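Local coordinates for TRAP dicarboxylate transporter-DctP subunit (Desulfovibrio salexigens, PDB 4N6D), which probably binds an organic acid, perhaps a dicarboxylate, in the periplasm and hands it to a TRAP-type membrane transporter, at residues L32-F37 against V46-W51; A88-V93 against F235-N240; N151-V156 against R223-T228; P157-D162 against E288-S293. All coordinates share one frame; numbering follows the deposited sequence.

Overall arrangement
Two of the contacts build one lobe of the protein and two the other, on opposite sides of the chain's centre. Interactions 1 and 2 are buried and share a five-stranded sheet: interaction 2 pairs two of its strands, while interaction 1 packs a helix on the same sheet through aromatic, sulfur and amide groups. Their centres lie about 9 Å apart. Interactions 3 and 4, with centres about 8 Å apart, share a four-stranded sheet and are only partly buried, and their chemistry changes accordingly: interaction 3 combines strand pairing with water bridges, and interaction 4 adds a salt bridge at the surface. Interactions 1 and 3 are about 17 Å apart at their nearest atoms.

Interaction 1: residues L32-F37 against V46-W51; sequences LSYANF and VQMERW
Tyr-34 and Met-48 face each other with CA atoms 7.9 Å apart, where strand 32-35 and helix 46-51 run antiparallel, their axes at 164°. Tyr-34 CG, anti to the backbone N (chi1 -170°), is carried out toward the helix, and Met-48 lies across one face of the ring: Met-48 CG sits 3.4 Å from the Tyr-34 ring centroid in a CH-pi contact, almost on the normal, while SD, 3.8 Å from the same centroid, makes a Met-aromatic contact. Methionine suits this place because its unbranched chain can lie flat on a ring. Tyr-34 CE1 comes 3.7 Å from Trp-51 CE3, an offset edge-to-face pair, the edge of Tyr-34 toward the face of the Trp-51 six-membered ring, with planes 72° apart. Asn-36 meets Met-48 tip to tip, its ND2 giving SD a weak but straight hydrogen bond of 3.4 Å; the same nitrogen also bonds Pro-44 O. The phenol is held by Gln-47, whose NE2 donates to Tyr-34 OH over 3.1 Å with the oxygen close to the amide plane. Water 1 joins that OH to Gln-47 OE1, which Gln-262 also engages, while NE2 has a further acceptor in Pro-44 O. The contact belongs to a beta-alpha-beta unit of strand 30-35, helix 43-58 and strand 63-68. Tyrosine thus serves two needs: its ring supplies apolar packing between helix and sheet, and its buried hydroxyl is met by Gln-47 NE2 and water 1.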
loop_
_atom_site.group_PDB
_atom_site.type_symbol
_atom_site.label_atom_id
_atom_site.label_comp_id
_atom_site.label_asym_id
_atom_site.label_seq_id
_atom_site.Cartn_x
_atom_site.Cartn_y
_atom_site.Cartn_z
ATOM N N LEU A 32 -20.201 -0.976 -16.125
ATOM C CA LEU A 32 -19.493 -1.679 -15.060
ATOM C C LEU A 32 -19.575 -0.913 -13.742
ATOM O O LEU A 32 -19.297 0.288 -13.704
ATOM C CB LEU A 32 -18.033 -1.833 -15.434
ATOM C CG LEU A 32 -17.762 -2.591 -16.733
ATOM C CD1 LEU A 32 -16.314 -2.455 -17.143
ATOM C CD2 LEU A 32 -18.189 -4.046 -16.573
ATOM N N SER A 33 -19.883 -1.608 -12.655
ATOM C CA SER A 33 -19.829 -1.019 -11.329
ATOM C C SER A 33 -18.469 -1.298 -10.687
ATOM O O SER A 33 -17.918 -2.377 -10.860
ATOM C CB SER A 33 -20.937 -1.587 -10.435
ATOM O OG SER A 33 -20.826 -3.004 -10.407
ATOM N N TYR A 34 -17.938 -0.320 -9.953
ATOM C CA TYR A 34 -16.613 -0.409 -9.366
ATOM C C TYR A 34 -16.749 -0.051 -7.883
ATOM O O TYR A 34 -16.979 1.112 -7.509
ATOM C CB TYR A 34 -15.685 0.523 -10.167
ATOM C CG TYR A 34 -14.199 0.451 -9.915
ATOM C CD1 TYR A 34 -13.317 0.652 -10.958
ATOM C CD2 TYR A 34 -13.669 0.256 -8.647
ATOM C CE1 TYR A 34 -11.939 0.651 -10.755
ATOM C CE2 TYR A 34 -12.292 0.240 -8.443
ATOM C CZ TYR A 34 -11.438 0.451 -9.504
ATOM O OH TYR A 34 -10.070 0.467 -9.348
ATOM N N ALA A 35 -16.672 -1.083 -7.042
ATOM C CA ALA A 35 -16.785 -0.934 -5.595
ATOM C C ALA A 35 -15.429 -0.582 -5.003
ATOM O O ALA A 35 -14.411 -1.090 -5.442
ATOM C CB ALA A 35 -17.315 -2.220 -4.972
ATOM N N ASN A 36 -15.431 0.278 -3.996
ATOM C CA ASN A 36 -14.206 0.674 -3.324
ATOM C C ASN A 36 -14.519 0.997 -1.872
ATOM O O ASN A 36 -15.438 1.756 -1.601
ATOM C CB ASN A 36 -13.606 1.879 -4.047
ATOM C CG ASN A 36 -12.113 1.817 -4.137
ATOM O OD1 ASN A 36 -11.442 1.373 -3.199
ATOM N ND2 ASN A 36 -11.574 2.264 -5.270
ATOM N N PHE A 37 -13.778 0.423 -0.935
ATOM C CA PHE A 37 -14.166 0.505 0.463
ATOM C C PHE A 37 -13.822 1.840 1.192
ATOM O O PHE A 37 -14.599 2.296 2.045
ATOM C CB PHE A 37 -13.622 -0.697 1.244
ATOM C CG PHE A 37 -12.137 -0.696 1.396
ATOM C CD1 PHE A 37 -11.525 0.033 2.418
ATOM C CD2 PHE A 37 -11.339 -1.409 0.514
ATOM C CE1 PHE A 37 -10.145 0.045 2.547
ATOM C CE2 PHE A 37 -9.959 -1.392 0.631
ATOM C CZ PHE A 37 -9.363 -0.660 1.654
ATOM N N VAL A 46 -9.228 7.725 -5.619
ATOM C CA VAL A 46 -8.757 8.689 -6.615
ATOM C C VAL A 46 -8.254 7.972 -7.862
ATOM O O VAL A 46 -8.574 8.357 -8.994
ATOM C CB VAL A 46 -7.655 9.599 -6.028
ATOM C CG1 VAL A 46 -6.962 10.406 -7.118
ATOM C CG2 VAL A 46 -8.251 10.522 -4.993
ATOM N N GLN A 47 -7.478 6.910 -7.687
ATOM C CA GLN A 47 -7.008 6.198 -8.863
ATOM C C GLN A 47 -8.182 5.543 -9.581
ATOM O O GLN A 47 -8.192 5.485 -10.814
ATOM C CB GLN A 47 -5.898 5.194 -8.525
ATOM C CG GLN A 47 -6.349 3.977 -7.744
ATOM C CD GLN A 47 -7.086 2.926 -8.573
ATOM O OE1 GLN A 47 -6.830 2.741 -9.777
ATOM N NE2 GLN A 47 -7.982 2.201 -7.912
ATOM N N MET A 48 -9.177 5.067 -8.832
ATOM C CA MET A 48 -10.366 4.470 -9.455
ATOM C C MET A 48 -11.018 5.470 -10.441
ATOM O O MET A 48 -11.365 5.140 -11.589
ATOM C CB MET A 48 -11.350 4.023 -8.383
ATOM C CG MET A 48 -12.769 3.770 -8.871
ATOM S SD MET A 48 -13.916 3.410 -7.516
ATOM C CE MET A 48 -13.974 5.004 -6.659
ATOM N N GLU A 49 -11.162 6.716 -10.013
ATOM C CA GLU A 49 -11.792 7.718 -10.881
ATOM C C GLU A 49 -10.962 7.983 -12.123
ATOM O O GLU A 49 -11.506 8.184 -13.197
ATOM C CB GLU A 49 -12.038 9.044 -10.152
ATOM C CG GLU A 49 -12.983 8.936 -8.971
ATOM C CD GLU A 49 -14.385 8.502 -9.364
ATOM O OE1 GLU A 49 -14.785 8.733 -10.521
ATOM O OE2 GLU A 49 -15.080 7.917 -8.513
ATOM N N ARG A 50 -9.639 8.015 -11.976
ATOM C CA ARG A 50 -8.769 8.236 -13.139
ATOM C C ARG A 50 -8.852 7.055 -14.110
ATOM O O ARG A 50 -8.895 7.233 -15.335
ATOM C CB ARG A 50 -7.335 8.478 -12.685
ATOM C CG ARG A 50 -6.393 8.911 -13.821
ATOM C CD ARG A 50 -5.580 7.753 -14.312
ATOM N NE ARG A 50 -4.781 8.149 -15.472
ATOM C CZ ARG A 50 -4.016 7.312 -16.167
ATOM N NH1 ARG A 50 -3.917 6.039 -15.801
ATOM N NH2 ARG A 50 -3.331 7.764 -17.221
ATOM N N TRP A 51 -8.929 5.854 -13.555
ATOM C CA TRP A 51 -9.057 4.656 -14.364
ATOM C C TRP A 51 -10.358 4.711 -15.159
ATOM O O TRP A 51 -10.366 4.437 -16.356
ATOM C CB TRP A 51 -9.021 3.438 -13.461
ATOM C CG TRP A 51 -9.016 2.112 -14.175
ATOM C CD1 TRP A 51 -7.915 1.427 -14.602
ATOM C CD2 TRP A 51 -10.146 1.296 -14.493
ATOM N NE1 TRP A 51 -8.291 0.242 -15.196
ATOM C CE2 TRP A 51 -9.656 0.137 -15.138
ATOM C CE3 TRP A 51 -11.530 1.436 -14.315
ATOM C CZ2 TRP A 51 -10.489 -0.882 -15.578
ATOM C CZ3 TRP A 51 -12.364 0.417 -14.771
ATOM C CH2 TRP A 51 -11.839 -0.714 -15.399
HETATM O O HOH W 1 -8.261 0.865 -11.204
#

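Interaction 2: residues A88-V93 against F235-N240; sequences ADIGCV and FAIIMN
Asp-89 and Asn-240 open the pairing, the carbonyl of Asp-89 taking the Asn-240 N-H at 2.8 Å (N to O). The Asp-89 carboxylate turns to other partners, Ser-243 OG and the Ser-33 amide. Ile-90 forms an antiparallel non-hydrogen-bonded pair with Met-239; its CG2, anti to the backbone N, reaches 3.5 Å from Ile-237 CG2, and its CG1 lies 4.1 Å from Met-239 CG. Gly-91 bonds Ile-238 in both directions, each N to O distance 2.9 Å. Ile-238 CG1 lies 3.5 Å from Gly-91 O, on the side-chain face that Ile-238 shares with Val-93. Cys-92 brings a small, weakly polar thiol beside Ile-237: CB is 3.7 Å from Ile-237 CD1, and SG approaches the Phe-235 ring in an oblique sulfur-aromatic contact. Val-93 pairs with Ala-236 through two more backbone bonds, and its CG2 packs 3.8 Å from Ile-238 CD1, beta-branched residues being well suited to extended chain. Strand 90-94 has strand 30-35 on its other side, and strand 234-240 has strand 139-146, so the pair lies within a sheet of order 2-1-3-5-4, as in class II periplasmic binding proteins. Helix 43-58 packs on the face bearing Ile-90, Cys-92 and Ile-237, while Asn-240 caps the start of helix 241-245.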
loop_
_atom_site.group_PDB
_atom_site.type_symbol
_atom_site.label_atom_id
_atom_site.label_comp_id
_atom_site.label_asym_id
_atom_site.label_seq_id
_atom_site.Cartn_x
_atom_site.Cartn_y
_atom_site.Cartn_z
ATOM N N ALA A 88 -20.821 -6.544 -7.617
ATOM C CA ALA A 88 -20.121 -5.480 -8.310
ATOM C C ALA A 88 -19.292 -6.134 -9.388
ATOM O O ALA A 88 -18.874 -7.278 -9.235
ATOM C CB ALA A 88 -19.213 -4.691 -7.383
ATOM N N ASP A 89 -19.055 -5.421 -10.485
ATOM C CA ASP A 89 -18.188 -5.946 -11.530
ATOM C C ASP A 89 -16.719 -5.897 -11.141
ATOM O O ASP A 89 -15.946 -6.777 -11.515
ATOM C CB ASP A 89 -18.395 -5.207 -12.858
ATOM C CG ASP A 89 -19.830 -5.358 -13.383
ATOM O OD1 ASP A 89 -20.198 -6.488 -13.788
ATOM O OD2 ASP A 89 -20.580 -4.355 -13.370
ATOM N N ILE A 90 -16.354 -4.871 -10.390
ATOM C CA ILE A 90 -14.969 -4.577 -10.053
ATOM C C ILE A 90 -14.904 -4.146 -8.616
ATOM O O ILE A 90 -15.846 -3.542 -8.095
ATOM C CB ILE A 90 -14.424 -3.413 -10.935
ATOM C CG1 ILE A 90 -14.503 -3.775 -12.412
ATOM C CG2 ILE A 90 -12.988 -3.041 -10.520
ATOM C CD1 ILE A 90 -14.252 -2.551 -13.325
ATOM N N GLY A 91 -13.819 -4.487 -7.946
ATOM C CA GLY A 91 -13.626 -4.077 -6.565
ATOM C C GLY A 91 -12.157 -3.922 -6.213
ATOM O O GLY A 91 -11.283 -4.444 -6.912
ATOM N N CYS A 92 -11.918 -3.191 -5.126
ATOM C CA CYS A 92 -10.578 -2.891 -4.594
ATOM C C CYS A 92 -10.321 -3.658 -3.307
ATOM O O CYS A 92 -11.078 -3.540 -2.319
ATOM C CB CYS A 92 -10.464 -1.406 -4.315
ATOM S SG CYS A 92 -8.812 -0.915 -3.700
ATOM N N VAL A 93 -9.247 -4.438 -3.318
ATOM C CA VAL A 93 -8.889 -5.272 -2.184
ATOM C C VAL A 93 -7.568 -4.834 -1.561
ATOM O O VAL A 93 -6.565 -4.718 -2.249
ATOM C CB VAL A 93 -8.792 -6.739 -2.597
ATOM C CG1 VAL A 93 -8.372 -7.609 -1.412
ATOM C CG2 VAL A 93 -10.128 -7.228 -3.190
ATOM N N PHE A 235 -2.427 -3.592 -2.809
ATOM C CA PHE A 235 -3.833 -3.628 -3.210
ATOM C C PHE A 235 -3.954 -4.304 -4.562
ATOM O O PHE A 235 -3.038 -4.223 -5.383
ATOM C CB PHE A 235 -4.371 -2.202 -3.393
ATOM C CG PHE A 235 -4.456 -1.394 -2.125
ATOM C CD1 PHE A 235 -3.325 -0.800 -1.573
ATOM C CD2 PHE A 235 -5.666 -1.202 -1.502
ATOM C CE1 PHE A 235 -3.406 -0.066 -0.425
ATOM C CE2 PHE A 235 -5.757 -0.450 -0.344
ATOM C CZ PHE A 235 -4.615 0.115 0.194
ATOM N N ALA A 236 -5.099 -4.940 -4.795
ATOM C CA ALA A 236 -5.448 -5.453 -6.105
ATOM C C ALA A 236 -6.802 -4.922 -6.533
ATOM O O ALA A 236 -7.717 -4.804 -5.715
ATOM C CB ALA A 236 -5.476 -6.985 -6.096
ATOM N N ILE A 237 -6.911 -4.585 -7.810
ATOM C CA ILE A 237 -8.211 -4.293 -8.420
ATOM C C ILE A 237 -8.653 -5.534 -9.184
ATOM O O ILE A 237 -7.976 -5.997 -10.114
ATOM C CB ILE A 237 -8.147 -3.079 -9.345
ATOM C CG1 ILE A 237 -7.594 -1.842 -8.601
ATOM C CG2 ILE A 237 -9.531 -2.821 -9.956
ATOM C CD1 ILE A 237 -8.350 -1.484 -7.310
ATOM N N ILE A 238 -9.768 -6.109 -8.744
ATOM C CA ILE A 238 -10.248 -7.381 -9.284
ATOM C C ILE A 238 -11.560 -7.191 -10.027
ATOM O O ILE A 238 -12.368 -6.340 -9.657
ATOM C CB ILE A 238 -10.432 -8.463 -8.159
ATOM C CG1 ILE A 238 -11.321 -7.961 -7.012
ATOM C CG2 ILE A 238 -9.067 -8.919 -7.621
ATOM C CD1 ILE A 238 -11.810 -9.075 -6.052
ATOM N N MET A 239 -11.758 -8.008 -11.062
ATOM C CA MET A 239 -12.980 -7.967 -11.842
ATOM C C MET A 239 -13.611 -9.356 -11.901
ATOM O O MET A 239 -12.916 -10.370 -12.025
ATOM C CB MET A 239 -12.661 -7.458 -13.248
ATOM C CG MET A 239 -13.876 -7.407 -14.156
ATOM S SD MET A 239 -13.534 -6.562 -15.708
ATOM C CE MET A 239 -15.185 -6.185 -16.250
ATOM N N ASN A 240 -14.934 -9.379 -11.809
ATOM C CA ASN A 240 -15.709 -10.614 -11.899
ATOM C C ASN A 240 -15.436 -11.292 -13.240
ATOM O O ASN A 240 -15.385 -10.622 -14.276
ATOM C CB ASN A 240 -17.191 -10.269 -11.777
ATOM C CG ASN A 240 -18.074 -11.447 -12.049
ATOM O OD1 ASN A 240 -18.450 -11.685 -13.193
ATOM N ND2 ASN A 240 -18.436 -12.184 -10.999
#

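Interaction 3: residues N151-V156 against R223-T228; sequences NIMTKV and RYETET
Ile-152 and Thr-226 form a hydrogen-bonded antiparallel pair, as do Thr-154 and Tyr-224, with Met-153 and Glu-225 as the non-hydrogen-bonded pair between them. A classic beta bulge closes the pairing, for both Arg-223 and Tyr-224 face Thr-154; water 4 joins Arg-223 N to Lys-155 O beyond it. Thr-154 OG1 lies between the backbone N and the carbonyl carbon (chi1 54°) and donates to Val-156 O over 2.7 Å from above the carbonyl plane. Water 3, at 2.8 Å from Thr-154 OG1 and 2.7 Å from Thr-226 OG1, donates a hydrogen bond to each threonine hydroxyl; Thr-226 OG1 itself donates to Val-158 O. Threonine suits these positions, combining a beta-branched chain with a hydroxyl that can recruit water. The Tyr-224 ring, crossing Thr-154 at about a right angle, offers its rim to a carbonyl, with CD2 3.4 Å from Lys-155 O. On the other face of the strands, the bend of Glu-225 at chi2 (-58°) turns its CD back. Glu-225 OE1 lies 3.3 Å from Met-153 CG. At the far end, Ile-152 CD1 touches Thr-228 CG2 at 3.9 Å. The Asn-151 amide lies alongside Glu-227, its plane 55° from the carboxylate, and water 2 links Asn-151 ND2 to Glu-227 OE2; Asn-151 OD1 accepts from the Asn-229 amide. Strand 151-154 has strand 205-208 as its other neighbour, strand 224-226 has the parallel strand 288-290, and helix 212-215 packs against the side chains of Met-153 and Glu-225.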
loop_
_atom_site.group_PDB
_atom_site.type_symbol
_atom_site.label_atom_id
_atom_site.label_comp_id
_atom_site.label_asym_id
_atom_site.label_seq_id
_atom_site.Cartn_x
_atom_site.Cartn_y
_atom_site.Cartn_z
ATOM N N ASN A 151 5.997 5.111 8.086
ATOM C CA ASN A 151 7.041 5.861 8.759
ATOM C C ASN A 151 6.544 6.278 10.147
ATOM O O ASN A 151 5.354 6.161 10.461
ATOM C CB ASN A 151 7.382 7.088 7.932
ATOM C CG ASN A 151 8.094 6.735 6.644
ATOM O OD1 ASN A 151 9.187 6.174 6.671
ATOM N ND2 ASN A 151 7.504 7.089 5.508
ATOM N N ILE A 152 7.466 6.755 10.978
ATOM C CA ILE A 152 7.156 7.057 12.367
ATOM C C ILE A 152 7.070 8.561 12.535
ATOM O O ILE A 152 8.043 9.269 12.293
ATOM C CB ILE A 152 8.234 6.467 13.289
ATOM C CG1 ILE A 152 8.245 4.948 13.137
ATOM C CG2 ILE A 152 7.973 6.841 14.756
ATOM C CD1 ILE A 152 9.355 4.237 13.885
ATOM N N MET A 153 5.892 9.038 12.940
ATOM C CA MET A 153 5.615 10.452 13.089
ATOM C C MET A 153 5.295 10.707 14.558
ATOM O O MET A 153 4.369 10.103 15.116
ATOM C CB MET A 153 4.426 10.830 12.226
ATOM C CG MET A 153 4.692 10.691 10.726
ATOM S SD MET A 153 3.167 10.655 9.773
ATOM C CE MET A 153 2.738 8.926 9.969
ATOM N N THR A 154 6.047 11.603 15.186
ATOM C CA THR A 154 6.022 11.715 16.641
ATOM C C THR A 154 6.078 13.145 17.183
ATOM O O THR A 154 6.467 14.080 16.482
ATOM C CB THR A 154 7.224 10.961 17.265
ATOM O OG1 THR A 154 8.440 11.428 16.668
ATOM C CG2 THR A 154 7.099 9.454 17.072
ATOM N N LYS A 155 5.671 13.291 18.440
ATOM C CA LYS A 155 5.684 14.576 19.138
ATOM C C LYS A 155 7.082 15.021 19.483
ATOM O O LYS A 155 7.381 16.209 19.463
ATOM C CB LYS A 155 4.865 14.486 20.432
ATOM C CG LYS A 155 3.409 14.155 20.211
ATOM C CD LYS A 155 2.623 14.096 21.519
ATOM C CE LYS A 155 2.757 15.362 22.314
ATOM N NZ LYS A 155 1.989 15.224 23.595
ATOM N N VAL A 156 7.910 14.056 19.852
ATOM C CA VAL A 156 9.295 14.286 20.231
ATOM C C VAL A 156 10.183 13.516 19.240
ATOM O O VAL A 156 9.815 12.441 18.763
ATOM C CB VAL A 156 9.540 13.809 21.685
ATOM C CG1 VAL A 156 11.026 13.750 22.027
ATOM C CG2 VAL A 156 8.800 14.693 22.663
ATOM N N ARG A 223 5.551 16.854 14.888
ATOM C CA ARG A 223 6.379 17.660 14.013
ATOM C C ARG A 223 7.754 17.086 13.744
ATOM O O ARG A 223 8.612 17.792 13.227
ATOM C CB ARG A 223 6.505 19.058 14.618
ATOM C CG ARG A 223 5.130 19.686 14.775
ATOM C CD ARG A 223 5.155 21.140 15.103
ATOM N NE ARG A 223 3.796 21.590 15.385
ATOM C CZ ARG A 223 3.459 22.856 15.597
ATOM N NH1 ARG A 223 4.380 23.808 15.530
ATOM N NH2 ARG A 223 2.197 23.166 15.864
ATOM N N TYR A 224 7.958 15.822 14.127
ATOM C CA TYR A 224 9.200 15.097 13.852
ATOM C C TYR A 224 8.853 13.801 13.142
ATOM O O TYR A 224 8.099 12.962 13.651
ATOM C CB TYR A 224 9.992 14.825 15.132
ATOM C CG TYR A 224 10.318 16.108 15.824
ATOM C CD1 TYR A 224 11.448 16.834 15.480
ATOM C CD2 TYR A 224 9.468 16.632 16.796
ATOM C CE1 TYR A 224 11.749 18.030 16.086
ATOM C CE2 TYR A 224 9.755 17.837 17.408
ATOM C CZ TYR A 224 10.898 18.534 17.035
ATOM O OH TYR A 224 11.227 19.725 17.630
ATOM N N GLU A 225 9.381 13.671 11.932
ATOM C CA GLU A 225 8.985 12.602 11.044
ATOM C C GLU A 225 10.227 11.769 10.745
ATOM O O GLU A 225 11.158 12.239 10.065
ATOM C CB GLU A 225 8.412 13.177 9.749
ATOM C CG GLU A 225 7.742 14.553 9.879
ATOM C CD GLU A 225 6.590 14.604 10.884
ATOM O OE1 GLU A 225 6.137 13.536 11.350
ATOM O OE2 GLU A 225 6.139 15.740 11.221
ATOM N N THR A 226 10.245 10.540 11.243
ATOM C CA THR A 226 11.399 9.659 11.032
ATOM C C THR A 226 11.127 8.685 9.897
ATOM O O THR A 226 10.223 7.854 9.985
ATOM C CB THR A 226 11.739 8.919 12.325
ATOM O OG1 THR A 226 12.053 9.897 13.331
ATOM C CG2 THR A 226 12.941 7.997 12.120
ATOM N N GLU A 227 11.898 8.808 8.826
ATOM C CA GLU A 227 11.671 8.027 7.620
ATOM C C GLU A 227 12.358 6.671 7.728
ATOM O O GLU A 227 13.543 6.496 7.433
ATOM C CB GLU A 227 12.131 8.779 6.370
ATOM C CG GLU A 227 11.525 8.204 5.078
ATOM C CD GLU A 227 11.851 9.012 3.831
ATOM O OE1 GLU A 227 12.985 9.542 3.758
ATOM O OE2 GLU A 227 10.962 9.127 2.938
ATOM N N THR A 228 11.598 5.710 8.209
ATOM C CA THR A 228 12.062 4.339 8.354
ATOM C C THR A 228 11.771 3.493 7.109
ATOM O O THR A 228 12.374 2.426 6.934
ATOM C CB THR A 228 11.361 3.662 9.529
ATOM O OG1 THR A 228 9.941 3.769 9.353
ATOM C CG2 THR A 228 11.760 4.297 10.845
HETATM O O HOH W 2 8.895 7.246 2.860
HETATM O O HOH W 3 10.709 11.578 15.016
HETATM O O HOH W 4 5.882 17.822 17.664
#

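Interaction 4: residues P157-D162 against E288-S293; sequences PVRNLD and EMIKMS
Arg-159 and Glu-288 supply the ionic part of this contact, an end-on salt bridge in which two nitrogens grip two oxygens: NH2 to OE2 at 2.9 Å and NH1 to OE1 at 3.2 Å. Both oxygens lie near the guanidinium plane, but that plane is turned 36° from the carboxylate, with OE1 met on its syn side and OE2 from above the carboxylate plane. Arginine suits the exposed position because its chain, extended from CG to NE, spans the distance to the strand. Ile-290 CD1 sits over one face of the guanidinium, 3.6 Å from Arg-159 NH2, and makes an apolar contact with Pro-157 CB at 3.9 Å; its other branch, CG2, is in van der Waals contact with the backbone, 3.6 Å from Val-158 O. The loop runs nearly parallel to 288-293, their end-to-end directions 7° apart, and so follows a strand at the edge of the four-stranded sheet. That strand comes directly after helix 249-285, the long helix characteristic of TRAP solute-binding proteins, and Ser-293 then caps helix 294-317. Further along, flexible Met-292 makes van der Waals contact with the loop backbone, its CG 3.8 Å from Arg-159 O and its SD 4.0 Å from Asn-160 C; Leu-161 CD2 is an apolar neighbour of SD. Water provides the remaining links, both through Arg-159 O: water 5 donates to it and to Lys-291 O, and water 6 donates to it while accepting from the Ser-293 amide.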
loop_
_atom_site.group_PDB
_atom_site.type_symbol
_atom_site.label_atom_id
_atom_site.label_comp_id
_atom_site.label_asym_id
_atom_site.label_seq_id
_atom_site.Cartn_x
_atom_site.Cartn_y
_atom_site.Cartn_z
ATOM N N PRO A 157 11.347 14.068 18.897
ATOM C CA PRO A 157 12.124 13.415 17.829
ATOM C C PRO A 157 12.565 11.989 18.161
ATOM O O PRO A 157 13.032 11.731 19.272
ATOM C CB PRO A 157 13.379 14.291 17.700
ATOM C CG PRO A 157 13.098 15.535 18.453
ATOM C CD PRO A 157 11.997 15.284 19.406
ATOM N N VAL A 158 12.392 11.083 17.210
ATOM C CA VAL A 158 12.993 9.753 17.280
ATOM C C VAL A 158 14.213 9.782 16.362
ATOM O O VAL A 158 14.078 9.699 15.142
ATOM C CB VAL A 158 12.002 8.653 16.877
ATOM C CG1 VAL A 158 12.692 7.325 16.794
ATOM C CG2 VAL A 158 10.863 8.599 17.886
ATOM N N ARG A 159 15.395 9.925 16.948
ATOM C CA ARG A 159 16.620 10.018 16.157
ATOM C C ARG A 159 17.411 8.724 16.160
ATOM O O ARG A 159 18.290 8.522 15.316
ATOM C CB ARG A 159 17.479 11.160 16.676
ATOM C CG ARG A 159 16.727 12.475 16.726
ATOM C CD ARG A 159 17.652 13.629 16.973
ATOM N NE ARG A 159 16.878 14.868 17.066
ATOM C CZ ARG A 159 16.461 15.574 16.018
ATOM N NH1 ARG A 159 15.766 16.680 16.220
ATOM N NH2 ARG A 159 16.748 15.198 14.789
ATOM N N ASN A 160 17.084 7.833 17.089
ATOM C CA ASN A 160 17.749 6.538 17.162
ATOM C C ASN A 160 16.859 5.509 17.837
ATOM O O ASN A 160 15.737 5.808 18.266
ATOM C CB ASN A 160 19.066 6.670 17.925
ATOM C CG ASN A 160 18.872 7.252 19.310
ATOM O OD1 ASN A 160 17.962 6.848 20.037
ATOM N ND2 ASN A 160 19.708 8.220 19.675
ATOM N N LEU A 161 17.350 4.283 17.924
ATOM C CA LEU A 161 16.526 3.221 18.472
ATOM C C LEU A 161 16.256 3.370 19.952
ATOM O O LEU A 161 15.234 2.895 20.445
ATOM C CB LEU A 161 17.179 1.871 18.211
ATOM C CG LEU A 161 16.994 1.374 16.794
ATOM C CD1 LEU A 161 17.756 0.069 16.656
ATOM C CD2 LEU A 161 15.523 1.176 16.443
ATOM N N ASP A 162 17.169 4.007 20.675
ATOM C CA ASP A 162 16.957 4.206 22.095
ATOM C C ASP A 162 15.733 5.092 22.315
ATOM O O ASP A 162 14.998 4.905 23.276
ATOM C CB ASP A 162 18.200 4.795 22.757
ATOM C CG ASP A 162 18.080 4.882 24.270
ATOM O OD1 ASP A 162 17.967 3.822 24.927
ATOM O OD2 ASP A 162 18.120 6.014 24.801
ATOM N N GLU A 288 10.308 18.485 10.865
ATOM C CA GLU A 288 11.673 18.066 10.583
ATOM C C GLU A 288 11.670 16.619 10.121
ATOM O O GLU A 288 11.043 15.769 10.746
ATOM C CB GLU A 288 12.557 18.202 11.830
ATOM C CG GLU A 288 13.990 17.748 11.586
ATOM C CD GLU A 288 14.849 17.738 12.836
ATOM O OE1 GLU A 288 14.424 18.303 13.870
ATOM O OE2 GLU A 288 15.959 17.158 12.772
ATOM N N MET A 289 12.376 16.360 9.026
ATOM C CA MET A 289 12.560 15.002 8.519
ATOM C C MET A 289 13.830 14.408 9.100
ATOM O O MET A 289 14.891 15.014 9.052
ATOM C CB MET A 289 12.649 15.004 6.998
ATOM C CG MET A 289 11.538 15.748 6.298
ATOM S SD MET A 289 9.887 15.124 6.660
ATOM C CE MET A 289 10.030 13.404 6.113
ATOM N N ILE A 290 13.710 13.204 9.639
ATOM C CA ILE A 290 14.817 12.535 10.302
ATOM C C ILE A 290 15.098 11.167 9.674
ATOM O O ILE A 290 14.173 10.461 9.294
ATOM C CB ILE A 290 14.484 12.321 11.782
ATOM C CG1 ILE A 290 14.257 13.670 12.462
ATOM C CG2 ILE A 290 15.622 11.552 12.463
ATOM C CD1 ILE A 290 13.686 13.562 13.863
ATOM N N LYS A 291 16.380 10.823 9.545
ATOM C CA LYS A 291 16.790 9.466 9.197
ATOM C C LYS A 291 17.621 8.897 10.322
ATOM O O LYS A 291 18.468 9.584 10.886
ATOM C CB LYS A 291 17.623 9.451 7.912
ATOM C CG LYS A 291 16.852 9.801 6.651
ATOM C CD LYS A 291 17.780 9.778 5.425
ATOM C CE LYS A 291 17.060 10.092 4.111
ATOM N NZ LYS A 291 16.470 11.452 4.078
ATOM N N MET A 292 17.381 7.639 10.658
ATOM C CA MET A 292 18.232 6.965 11.636
ATOM C C MET A 292 19.547 6.526 10.994
ATOM O O MET A 292 19.670 6.468 9.769
ATOM C CB MET A 292 17.501 5.769 12.240
ATOM C CG MET A 292 16.263 6.173 13.071
ATOM S SD MET A 292 15.744 4.783 14.095
ATOM C CE MET A 292 14.116 4.526 13.450
ATOM N N SER A 293 20.536 6.211 11.825
ATOM C CA SER A 293 21.840 5.785 11.324
ATOM C C SER A 293 21.753 4.472 10.575
ATOM O O SER A 293 20.822 3.698 10.758
ATOM C CB SER A 293 22.808 5.599 12.483
ATOM O OG SER A 293 22.392 4.501 13.273
HETATM O O HOH W 5 19.087 10.428 13.476
HETATM O O HOH W 6 20.116 6.621 14.637
#